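Local coordinates for protein ORF 37 (Human herpesvirus 8 type M, PDB 3FHD) that cleaves DNA as an endonuclease and exonuclease, helping to process nonlinear or branched viral DNA intermediates and promote production of packaged unit-length linear genomes, at residues A[80-91]-A[119-130]; A[60-69]-A[488-496]. All blocks are in the same frame, centred on the assembly; numbering follows the deposited sequence.

Contact 1: residues A[80-91]-A[119-130]; sequences SMPALRMAYNYF and LLDVASVYAACS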
loop_
_atom_site.group_PDB
_atom_site.type_symbol
_atom_site.label_atom_id
_atom_site.label_comp_id
_atom_site.label_asym_id
_atom_site.label_seq_id
_atom_site.Cartn_x
_atom_site.Cartn_y
_atom_site.Cartn_z
ATOM N N SER A 80 21.874 -4.903 -14.014
ATOM C CA SER A 80 21.847 -4.423 -12.644
ATOM C C SER A 80 20.452 -3.844 -12.310
ATOM O O SER A 80 19.758 -3.357 -13.207
ATOM C CB SER A 80 22.901 -3.318 -12.524
ATOM O OG SER A 80 22.876 -2.702 -11.262
ATOM N N MET A 81 20.058 -3.905 -11.035
ATOM C CA MET A 81 18.916 -3.144 -10.523
ATOM C C MET A 81 19.409 -1.931 -9.714
ATOM O O MET A 81 20.400 -2.050 -8.966
ATOM C CB MET A 81 18.005 -4.029 -9.677
ATOM C CG MET A 81 17.403 -5.216 -10.446
ATOM S SD MET A 81 16.062 -4.807 -11.619
ATOM C CE MET A 81 14.693 -4.631 -10.466
ATOM N N PRO A 82 18.729 -0.774 -9.840
ATOM C CA PRO A 82 17.425 -0.595 -10.496
ATOM C C PRO A 82 17.432 -0.353 -12.023
ATOM O O PRO A 82 16.358 -0.120 -12.587
ATOM C CB PRO A 82 16.890 0.631 -9.785
ATOM C CG PRO A 82 18.146 1.480 -9.582
ATOM C CD PRO A 82 19.240 0.505 -9.296
ATOM N N ALA A 83 18.598 -0.386 -12.682
ATOM C CA ALA A 83 18.705 0.020 -14.087
ATOM C C ALA A 83 17.775 -0.762 -15.023
ATOM O O ALA A 83 17.166 -0.189 -15.922
ATOM C CB ALA A 83 20.199 -0.040 -14.595
ATOM N N LEU A 84 17.682 -2.072 -14.827
ATOM C CA LEU A 84 16.836 -2.879 -15.726
ATOM C C LEU A 84 15.318 -2.584 -15.501
ATOM O O LEU A 84 14.515 -2.609 -16.440
ATOM C CB LEU A 84 17.186 -4.367 -15.558
ATOM C CG LEU A 84 16.482 -5.388 -16.443
ATOM C CD1 LEU A 84 16.569 -5.001 -17.936
ATOM C CD2 LEU A 84 17.045 -6.799 -16.179
ATOM N N ARG A 85 14.954 -2.278 -14.260
ATOM C CA ARG A 85 13.582 -1.839 -13.926
ATOM C C ARG A 85 13.241 -0.488 -14.611
ATOM O O ARG A 85 12.120 -0.326 -15.112
ATOM C CB ARG A 85 13.431 -1.724 -12.393
ATOM C CG ARG A 85 12.006 -1.423 -11.924
ATOM C CD ARG A 85 11.036 -2.532 -12.256
ATOM N NE ARG A 85 9.643 -2.087 -12.057
ATOM C CZ ARG A 85 8.579 -2.886 -12.036
ATOM N NH1 ARG A 85 8.737 -4.193 -12.118
ATOM N NH2 ARG A 85 7.363 -2.360 -11.874
ATOM N N MET A 86 14.207 0.444 -14.620
ATOM C CA MET A 86 14.075 1.739 -15.334
ATOM C C MET A 86 13.882 1.502 -16.834
ATOM O O MET A 86 12.984 2.087 -17.435
ATOM C CB MET A 86 15.299 2.650 -15.094
ATOM C CG MET A 86 15.328 3.302 -13.707
ATOM S SD MET A 86 13.861 4.273 -13.261
ATOM C CE MET A 86 13.666 3.637 -11.654
ATOM N N ALA A 87 14.681 0.596 -17.411
ATOM C CA ALA A 87 14.551 0.187 -18.837
ATOM C C ALA A 87 13.138 -0.344 -19.137
ATOM O O ALA A 87 12.502 0.066 -20.125
ATOM C CB ALA A 87 15.592 -0.890 -19.176
ATOM N N TYR A 88 12.668 -1.267 -18.301
ATOM C CA TYR A 88 11.284 -1.777 -18.386
ATOM C C TYR A 88 10.246 -0.653 -18.326
ATOM O O TYR A 88 9.322 -0.630 -19.157
ATOM C CB TYR A 88 10.991 -2.785 -17.252
ATOM C CG TYR A 88 9.501 -3.080 -17.091
ATOM C CD1 TYR A 88 8.804 -3.777 -18.071
ATOM C CD2 TYR A 88 8.798 -2.613 -15.968
ATOM C CE1 TYR A 88 7.411 -4.035 -17.949
ATOM C CE2 TYR A 88 7.406 -2.840 -15.837
ATOM C CZ TYR A 88 6.739 -3.577 -16.825
ATOM O OH TYR A 88 5.384 -3.802 -16.695
ATOM N N ASN A 89 10.383 0.263 -17.351
ATOM C CA ASN A 89 9.435 1.398 -17.240
ATOM C C ASN A 89 9.349 2.155 -18.573
ATOM O O ASN A 89 8.269 2.507 -19.042
ATOM C CB ASN A 89 9.813 2.368 -16.118
ATOM C CG ASN A 89 9.229 1.945 -14.743
ATOM O OD1 ASN A 89 8.386 2.640 -14.177
ATOM N ND2 ASN A 89 9.646 0.806 -14.241
ATOM N N TYR A 90 10.496 2.408 -19.188
ATOM C CA TYR A 90 10.488 3.073 -20.487
ATOM C C TYR A 90 9.673 2.326 -21.545
ATOM O O TYR A 90 8.780 2.907 -22.160
ATOM C CB TYR A 90 11.915 3.362 -20.992
ATOM C CG TYR A 90 11.870 3.839 -22.430
ATOM C CD1 TYR A 90 11.395 5.130 -22.745
ATOM C CD2 TYR A 90 12.282 3.010 -23.473
ATOM C CE1 TYR A 90 11.331 5.567 -24.073
ATOM C CE2 TYR A 90 12.232 3.458 -24.820
ATOM C CZ TYR A 90 11.760 4.719 -25.095
ATOM O OH TYR A 90 11.730 5.159 -26.410
ATOM N N PHE A 91 9.977 1.050 -21.770
ATOM C CA PHE A 91 9.232 0.244 -22.756
ATOM C C PHE A 91 7.745 0.147 -22.431
ATOM O O PHE A 91 6.892 0.197 -23.350
ATOM C CB PHE A 91 9.839 -1.167 -22.871
ATOM C CG PHE A 91 11.176 -1.185 -23.603
ATOM C CD1 PHE A 91 11.224 -1.006 -24.976
ATOM C CD2 PHE A 91 12.363 -1.327 -22.901
ATOM C CE1 PHE A 91 12.459 -0.984 -25.673
ATOM C CE2 PHE A 91 13.596 -1.323 -23.560
ATOM C CZ PHE A 91 13.642 -1.146 -24.969
ATOM N N LEU A 119 15.110 5.907 -28.377
ATOM C CA LEU A 119 15.736 4.581 -28.400
ATOM C C LEU A 119 14.712 3.452 -28.447
ATOM O O LEU A 119 13.684 3.495 -27.767
ATOM C CB LEU A 119 16.680 4.402 -27.210
ATOM C CG LEU A 119 17.842 5.385 -27.018
ATOM C CD1 LEU A 119 18.583 5.058 -25.720
ATOM C CD2 LEU A 119 18.796 5.392 -28.215
ATOM N N LEU A 120 15.001 2.447 -29.261
ATOM C CA LEU A 120 14.076 1.351 -29.511
ATOM C C LEU A 120 14.632 -0.010 -29.117
ATOM O O LEU A 120 13.859 -0.950 -28.916
ATOM C CB LEU A 120 13.680 1.308 -30.996
ATOM C CG LEU A 120 12.862 2.496 -31.509
ATOM C CD1 LEU A 120 13.045 2.639 -33.015
ATOM C CD2 LEU A 120 11.386 2.383 -31.110
ATOM N N ASP A 121 15.959 -0.118 -29.025
ATOM C CA ASP A 121 16.626 -1.387 -28.701
ATOM C C ASP A 121 16.989 -1.500 -27.214
ATOM O O ASP A 121 17.332 -0.504 -26.568
ATOM C CB ASP A 121 17.877 -1.569 -29.574
ATOM C CG ASP A 121 18.954 -0.563 -29.248
ATOM O OD1 ASP A 121 18.652 0.657 -29.266
ATOM O OD2 ASP A 121 20.093 -0.995 -28.956
ATOM N N VAL A 122 16.901 -2.714 -26.672
ATOM C CA VAL A 122 17.140 -2.913 -25.247
ATOM C C VAL A 122 18.581 -2.591 -24.831
ATOM O O VAL A 122 18.774 -1.991 -23.782
ATOM C CB VAL A 122 16.654 -4.297 -24.748
ATOM C CG1 VAL A 122 17.527 -5.429 -25.307
ATOM C CG2 VAL A 122 16.594 -4.337 -23.249
ATOM N N ALA A 123 19.580 -2.925 -25.656
ATOM C CA ALA A 123 20.970 -2.605 -25.321
ATOM C C ALA A 123 21.153 -1.122 -25.008
ATOM O O ALA A 123 21.741 -0.784 -23.992
ATOM C CB ALA A 123 21.930 -3.038 -26.426
ATOM N N SER A 124 20.641 -0.245 -25.871
ATOM C CA SER A 124 20.805 1.215 -25.697
ATOM C C SER A 124 19.989 1.777 -24.555
ATOM O O SER A 124 20.490 2.557 -23.733
ATOM C CB SER A 124 20.442 1.962 -26.972
ATOM O OG SER A 124 21.293 1.559 -28.012
ATOM N N VAL A 125 18.722 1.378 -24.494
ATOM C CA VAL A 125 17.849 1.826 -23.419
ATOM C C VAL A 125 18.477 1.457 -22.078
ATOM O O VAL A 125 18.626 2.324 -21.200
ATOM C CB VAL A 125 16.433 1.236 -23.553
ATOM C CG1 VAL A 125 15.594 1.537 -22.328
ATOM C CG2 VAL A 125 15.778 1.823 -24.810
ATOM N N TYR A 126 18.921 0.198 -21.955
ATOM C CA TYR A 126 19.577 -0.243 -20.725
ATOM C C TYR A 126 20.811 0.606 -20.364
ATOM O O TYR A 126 20.966 1.005 -19.210
ATOM C CB TYR A 126 19.938 -1.746 -20.739
ATOM C CG TYR A 126 20.632 -2.094 -19.454
ATOM C CD1 TYR A 126 19.889 -2.410 -18.301
ATOM C CD2 TYR A 126 22.011 -2.000 -19.353
ATOM C CE1 TYR A 126 20.515 -2.659 -17.114
ATOM C CE2 TYR A 126 22.668 -2.255 -18.163
ATOM C CZ TYR A 126 21.903 -2.576 -17.050
ATOM O OH TYR A 126 22.536 -2.819 -15.869
ATOM N N ALA A 127 21.701 0.832 -21.330
ATOM C CA ALA A 127 22.908 1.618 -21.105
ATOM C C ALA A 127 22.562 3.037 -20.590
ATOM O O ALA A 127 23.118 3.497 -19.600
ATOM C CB ALA A 127 23.754 1.669 -22.349
ATOM N N ALA A 128 21.622 3.693 -21.250
ATOM C CA ALA A 128 21.188 5.047 -20.861
ATOM C C ALA A 128 20.544 5.053 -19.465
ATOM O O ALA A 128 20.780 5.975 -18.654
ATOM C CB ALA A 128 20.220 5.617 -21.903
ATOM N N CYS A 129 19.714 4.046 -19.198
ATOM C CA CYS A 129 19.146 3.859 -17.850
ATOM C C CYS A 129 20.222 3.589 -16.807
ATOM O O CYS A 129 20.138 4.094 -15.693
ATOM C CB CYS A 129 18.085 2.761 -17.843
ATOM S SG CYS A 129 16.612 3.298 -18.717
ATOM N N SER A 130 21.256 2.823 -17.179
ATOM C CA SER A 130 22.365 2.578 -16.270
ATOM C C SER A 130 23.097 3.860 -15.866
ATOM O O SER A 130 23.787 3.891 -14.827
ATOM C CB SER A 130 23.361 1.597 -16.894
ATOM O OG SER A 130 24.230 1.120 -15.882
#
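Two helices, 83-91 and 122-130, cross with 124° between their N-to-C directions in the helical part of this alkaline nuclease of the PD-(D/E)XK superfamily, away from the magnesium site. Ala83 and Ala87 let the backbones come close, their axes 8.3 Å apart. Cys129 packs against the helix backbone there: its CB meets Ala83 O and Met86 CB, and SG, anti to its own carbonyl carbon (chi1 -70°), lies 3.6 Å from Ala87 N. Val125 fills the next turn, with CG1 against Tyr90 CD2 and CG2 3.7 Å from Phe91 CZ. The Phe91 ring points its edge at the turn before helix 122-130, CE1 lying 3.5 Å from Leu120 O nearly in the ring plane. Asp121 caps that helix, its OD2 accepting from both N and OG of Ser124. Toward the start of helix 83-91, Tyr126, with CG anti to the backbone N (chi1 179°), lays CE1 3.6 Å from Ala83 CB and carries its hydroxyl to Ser80, whose N donates to Tyr126 OH over 2.9 Å. Phe109 and Phe114 meet the Tyr90 ring edge-to-face, while Tyr90 OH donates to Leu119 O at 2.9 Å, in the carbonyl plane.

Contact 2: residues A[60-69]-A[488-496]; sequences SKFLKHAKVR and DTFPYIKWD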
loop_
_atom_site.group_PDB
_atom_site.type_symbol
_atom_site.label_atom_id
_atom_site.label_comp_id
_atom_site.label_asym_id
_atom_site.label_seq_id
_atom_site.Cartn_x
_atom_site.Cartn_y
_atom_site.Cartn_z
ATOM N N SER A 60 7.929 -9.480 -15.931
ATOM C CA SER A 60 8.271 -10.897 -16.168
ATOM C C SER A 60 8.260 -11.230 -17.662
ATOM O O SER A 60 9.220 -11.834 -18.172
ATOM C CB SER A 60 7.353 -11.830 -15.355
ATOM O OG SER A 60 7.458 -11.554 -13.948
ATOM N N LYS A 61 7.197 -10.825 -18.370
ATOM C CA LYS A 61 7.105 -11.088 -19.798
ATOM C C LYS A 61 8.149 -10.277 -20.583
ATOM O O LYS A 61 8.676 -10.740 -21.589
ATOM C CB LYS A 61 5.692 -10.802 -20.316
ATOM C CG LYS A 61 4.586 -11.716 -19.741
ATOM C CD LYS A 61 4.784 -13.179 -20.084
ATOM C CE LYS A 61 3.465 -13.990 -19.922
ATOM N NZ LYS A 61 2.759 -13.748 -18.602
ATOM N N PHE A 62 8.421 -9.050 -20.143
ATOM C CA PHE A 62 9.554 -8.280 -20.661
ATOM C C PHE A 62 10.890 -9.101 -20.601
ATOM O O PHE A 62 11.583 -9.260 -21.606
ATOM C CB PHE A 62 9.630 -6.944 -19.898
ATOM C CG PHE A 62 10.850 -6.122 -20.207
ATOM C CD1 PHE A 62 10.941 -5.406 -21.399
ATOM C CD2 PHE A 62 11.880 -6.045 -19.295
ATOM C CE1 PHE A 62 12.073 -4.628 -21.668
ATOM C CE2 PHE A 62 13.026 -5.275 -19.552
ATOM C CZ PHE A 62 13.119 -4.566 -20.740
ATOM N N LEU A 63 11.235 -9.641 -19.433
ATOM C CA LEU A 63 12.515 -10.313 -19.246
ATOM C C LEU A 63 12.592 -11.668 -19.970
ATOM O O LEU A 63 13.696 -12.208 -20.210
ATOM C CB LEU A 63 12.800 -10.496 -17.745
ATOM C CG LEU A 63 12.976 -9.223 -16.928
ATOM C CD1 LEU A 63 13.221 -9.596 -15.452
ATOM C CD2 LEU A 63 14.100 -8.377 -17.508
ATOM N N LYS A 64 11.424 -12.195 -20.332
ATOM C CA LYS A 64 11.292 -13.500 -20.996
ATOM C C LYS A 64 11.275 -13.331 -22.509
ATOM O O LYS A 64 11.394 -14.315 -23.236
ATOM C CB LYS A 64 10.006 -14.221 -20.546
ATOM C CG LYS A 64 10.041 -14.741 -19.092
ATOM C CD LYS A 64 10.467 -16.180 -19.053
ATOM C CE LYS A 64 10.959 -16.640 -17.677
ATOM N NZ LYS A 64 10.676 -18.112 -17.522
ATOM N N HIS A 65 11.132 -12.089 -22.978
ATOM C CA HIS A 65 11.029 -11.812 -24.436
ATOM C C HIS A 65 12.309 -12.253 -25.162
ATOM O O HIS A 65 13.396 -12.175 -24.593
ATOM C CB HIS A 65 10.761 -10.312 -24.659
ATOM C CG HIS A 65 10.354 -9.961 -26.061
ATOM N ND1 HIS A 65 11.249 -9.931 -27.111
ATOM C CD2 HIS A 65 9.152 -9.612 -26.587
ATOM C CE1 HIS A 65 10.617 -9.597 -28.226
ATOM N NE2 HIS A 65 9.342 -9.405 -27.937
ATOM N N ALA A 66 12.191 -12.704 -26.410
ATOM C CA ALA A 66 13.353 -13.118 -27.202
ATOM C C ALA A 66 14.475 -12.068 -27.279
ATOM O O ALA A 66 15.657 -12.411 -27.217
ATOM C CB ALA A 66 12.912 -13.553 -28.620
ATOM N N LYS A 67 14.107 -10.797 -27.389
ATOM C CA LYS A 67 15.077 -9.717 -27.525
ATOM C C LYS A 67 15.886 -9.434 -26.243
ATOM O O LYS A 67 17.064 -9.112 -26.338
ATOM C CB LYS A 67 14.405 -8.455 -28.083
ATOM C CG LYS A 67 13.776 -8.626 -29.483
ATOM C CD LYS A 67 13.561 -7.255 -30.139
ATOM C CE LYS A 67 13.088 -7.327 -31.589
ATOM N NZ LYS A 67 11.657 -6.897 -31.771
ATOM N N VAL A 68 15.280 -9.585 -25.060
ATOM C CA VAL A 68 16.010 -9.491 -23.766
ATOM C C VAL A 68 16.909 -10.724 -23.565
ATOM O O VAL A 68 18.050 -10.600 -23.099
ATOM C CB VAL A 68 15.050 -9.310 -22.545
ATOM C CG1 VAL A 68 15.831 -9.281 -21.214
ATOM C CG2 VAL A 68 14.232 -8.026 -22.672
ATOM N N ARG A 69 16.379 -11.902 -23.926
ATOM C CA ARG A 69 17.105 -13.184 -23.853
ATOM C C ARG A 69 18.369 -13.154 -24.701
ATOM O O ARG A 69 19.450 -13.568 -24.252
ATOM C CB ARG A 69 16.214 -14.333 -24.343
ATOM C CG ARG A 69 15.106 -14.763 -23.383
ATOM C CD ARG A 69 14.311 -15.906 -24.018
ATOM N NE ARG A 69 13.240 -16.410 -23.159
ATOM C CZ ARG A 69 13.382 -17.384 -22.266
ATOM N NH1 ARG A 69 14.569 -17.955 -22.050
ATOM N NH2 ARG A 69 12.325 -17.776 -21.569
ATOM N N ASP A 488 16.363 -17.677 -9.893
ATOM C CA ASP A 488 15.745 -18.982 -10.230
ATOM C C ASP A 488 14.708 -18.864 -11.339
ATOM O O ASP A 488 14.541 -19.791 -12.125
ATOM C CB ASP A 488 15.140 -19.662 -8.994
ATOM N N THR A 489 14.066 -17.700 -11.436
ATOM C CA THR A 489 13.006 -17.457 -12.420
ATOM C C THR A 489 13.576 -17.073 -13.783
ATOM O O THR A 489 12.991 -17.386 -14.823
ATOM C CB THR A 489 11.975 -16.386 -11.925
ATOM O OG1 THR A 489 11.380 -16.852 -10.705
ATOM C CG2 THR A 489 10.842 -16.176 -12.917
ATOM N N PHE A 490 14.710 -16.396 -13.778
ATOM C CA PHE A 490 15.307 -15.915 -15.012
ATOM C C PHE A 490 16.782 -16.314 -14.909
ATOM O O PHE A 490 17.659 -15.451 -14.792
ATOM C CB PHE A 490 15.142 -14.382 -15.161
ATOM C CG PHE A 490 13.746 -13.874 -14.848
ATOM C CD1 PHE A 490 12.743 -13.888 -15.818
ATOM C CD2 PHE A 490 13.443 -13.363 -13.572
ATOM C CE1 PHE A 490 11.414 -13.396 -15.523
ATOM C CE2 PHE A 490 12.138 -12.892 -13.269
ATOM C CZ PHE A 490 11.122 -12.922 -14.276
ATOM N N PRO A 491 17.051 -17.630 -14.939
ATOM C CA PRO A 491 18.406 -18.120 -14.664
ATOM C C PRO A 491 19.418 -17.780 -15.769
ATOM O O PRO A 491 20.635 -17.939 -15.563
ATOM C CB PRO A 491 18.220 -19.648 -14.545
ATOM C CG PRO A 491 16.980 -19.947 -15.346
ATOM C CD PRO A 491 16.102 -18.723 -15.238
ATOM N N TYR A 492 18.911 -17.343 -16.923
ATOM C CA TYR A 492 19.737 -16.998 -18.089
ATOM C C TYR A 492 20.248 -15.562 -18.016
ATOM O O TYR A 492 20.955 -15.119 -18.926
ATOM C CB TYR A 492 18.951 -17.184 -19.398
ATOM C CG TYR A 492 17.612 -16.481 -19.388
ATOM C CD1 TYR A 492 16.470 -17.156 -18.956
ATOM C CD2 TYR A 492 17.492 -15.133 -19.747
ATOM C CE1 TYR A 492 15.255 -16.539 -18.902
ATOM C CE2 TYR A 492 16.252 -14.492 -19.701
ATOM C CZ TYR A 492 15.145 -15.212 -19.278
ATOM O OH TYR A 492 13.924 -14.636 -19.228
ATOM N N ILE A 493 19.861 -14.828 -16.964
ATOM C CA ILE A 493 20.293 -13.437 -16.768
ATOM C C ILE A 493 21.479 -13.345 -15.806
ATOM O O ILE A 493 21.392 -13.772 -14.642
ATOM C CB ILE A 493 19.113 -12.498 -16.260
ATOM C CG1 ILE A 493 17.983 -12.403 -17.290
ATOM C CG2 ILE A 493 19.637 -11.069 -15.953
ATOM C CD1 ILE A 493 16.809 -11.446 -16.884
ATOM N N LYS A 494 22.583 -12.758 -16.272
ATOM C CA LYS A 494 23.757 -12.602 -15.425
ATOM C C LYS A 494 23.644 -11.415 -14.474
ATOM O O LYS A 494 24.416 -10.464 -14.576
ATOM C CB LYS A 494 25.035 -12.519 -16.268
ATOM C CG LYS A 494 25.326 -13.784 -17.066
ATOM C CD LYS A 494 26.682 -13.714 -17.786
ATOM C CE LYS A 494 26.594 -12.999 -19.145
ATOM N NZ LYS A 494 25.689 -13.697 -20.123
ATOM N N TRP A 495 22.681 -11.494 -13.547
ATOM C CA TRP A 495 22.371 -10.413 -12.610
ATOM C C TRP A 495 23.638 -9.937 -11.900
ATOM O O TRP A 495 24.432 -10.771 -11.414
ATOM C CB TRP A 495 21.383 -10.890 -11.535
ATOM C CG TRP A 495 20.059 -11.352 -12.038
ATOM C CD1 TRP A 495 19.646 -12.642 -12.221
ATOM C CD2 TRP A 495 18.952 -10.521 -12.390
ATOM N NE1 TRP A 495 18.341 -12.672 -12.660
ATOM C CE2 TRP A 495 17.891 -11.382 -12.786
ATOM C CE3 TRP A 495 18.748 -9.125 -12.403
ATOM C CZ2 TRP A 495 16.650 -10.900 -13.206
ATOM C CZ3 TRP A 495 17.493 -8.636 -12.825
ATOM C CH2 TRP A 495 16.465 -9.523 -13.216
ATOM N N ASP A 496 23.823 -8.615 -11.864
ATOM C CA ASP A 496 24.879 -7.979 -11.090
ATOM C C ASP A 496 24.178 -7.237 -9.966
ATOM O O ASP A 496 23.609 -6.165 -10.179
ATOM C CB ASP A 496 25.732 -7.042 -11.976
ATOM C CG ASP A 496 26.835 -6.305 -11.194
ATOM O OD1 ASP A 496 26.689 -6.099 -9.975
ATOM O OD2 ASP A 496 27.867 -5.931 -11.797
#
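Leu63 and Tyr492 join the two short helices 59-64 and 66-72, which meet in a bend at His65, to the type I beta turn Phe490-Ile493, which follows the long helix 468-489 near the C-terminus. Leu63 is the apolar centre. Its CB starts 3.9 Å from Phe490 CD1, and from CG the two methyls part: CD1 sits over the middle of the Phe490 ring as a CH-pi contact, 4.0 Å from the centroid and 6° off the normal, and also meets the edge of Trp495 at CH2, whereas CD2 reaches Ile493 CD1. Thr489 CG2 lies over the opposite face of Phe490, toward its rim, and Phe184 meets that ring edge-to-face. Ser60 OG lies at the Phe490 edge, but its hydrogen bond goes to Asp162. Lys64, bent at chi2, crosses Phe490 at about a right angle, with CE 3.8 Å from Phe490 CD1.

Tyr492 provides the polar link. Its CG stands between the backbone N and carbonyl carbon (chi1 52°), turning the ring toward Leu63, where OH donates to Leu63 O in a short 2.6 Å bond. The hydroxyl comes from above the carbonyl plane. Across one face of the same ring lies the guanidinium of Arg69, stacked off-centre with the planes 27° apart, a cation-pi contact in which NH1 is 3.5 Å from CE1 of Tyr492. The arginine is also tied to its own segment: from the extended chain, Arg69 NE donates to Lys64 O at 2.8 Å.

The two contacts lie 13 Å apart, centre to centre, on the same side of the chain's centre and away from the magnesium site. Along the chain the order is 60-69, 80-91, 119-130, 488-496, so contact 1 is nested within the loop that contact 2 closes over more than 400 residues. Helix 83-100, next after helix 66-72, bridges them: Leu84 CD2 packs on Leu63 CD2 at 3.6 Å, and Phe91 CD2 meets Phe62 CE1 at 3.5 Å. Contact 1 joins helix 83-100 to helix 122-130, with helix 104-113 between them in the chain, while contact 2 brings the turn after helix 468-489 back onto the N-terminal region, so chain segments near both ends pack on the same helix, 83-100.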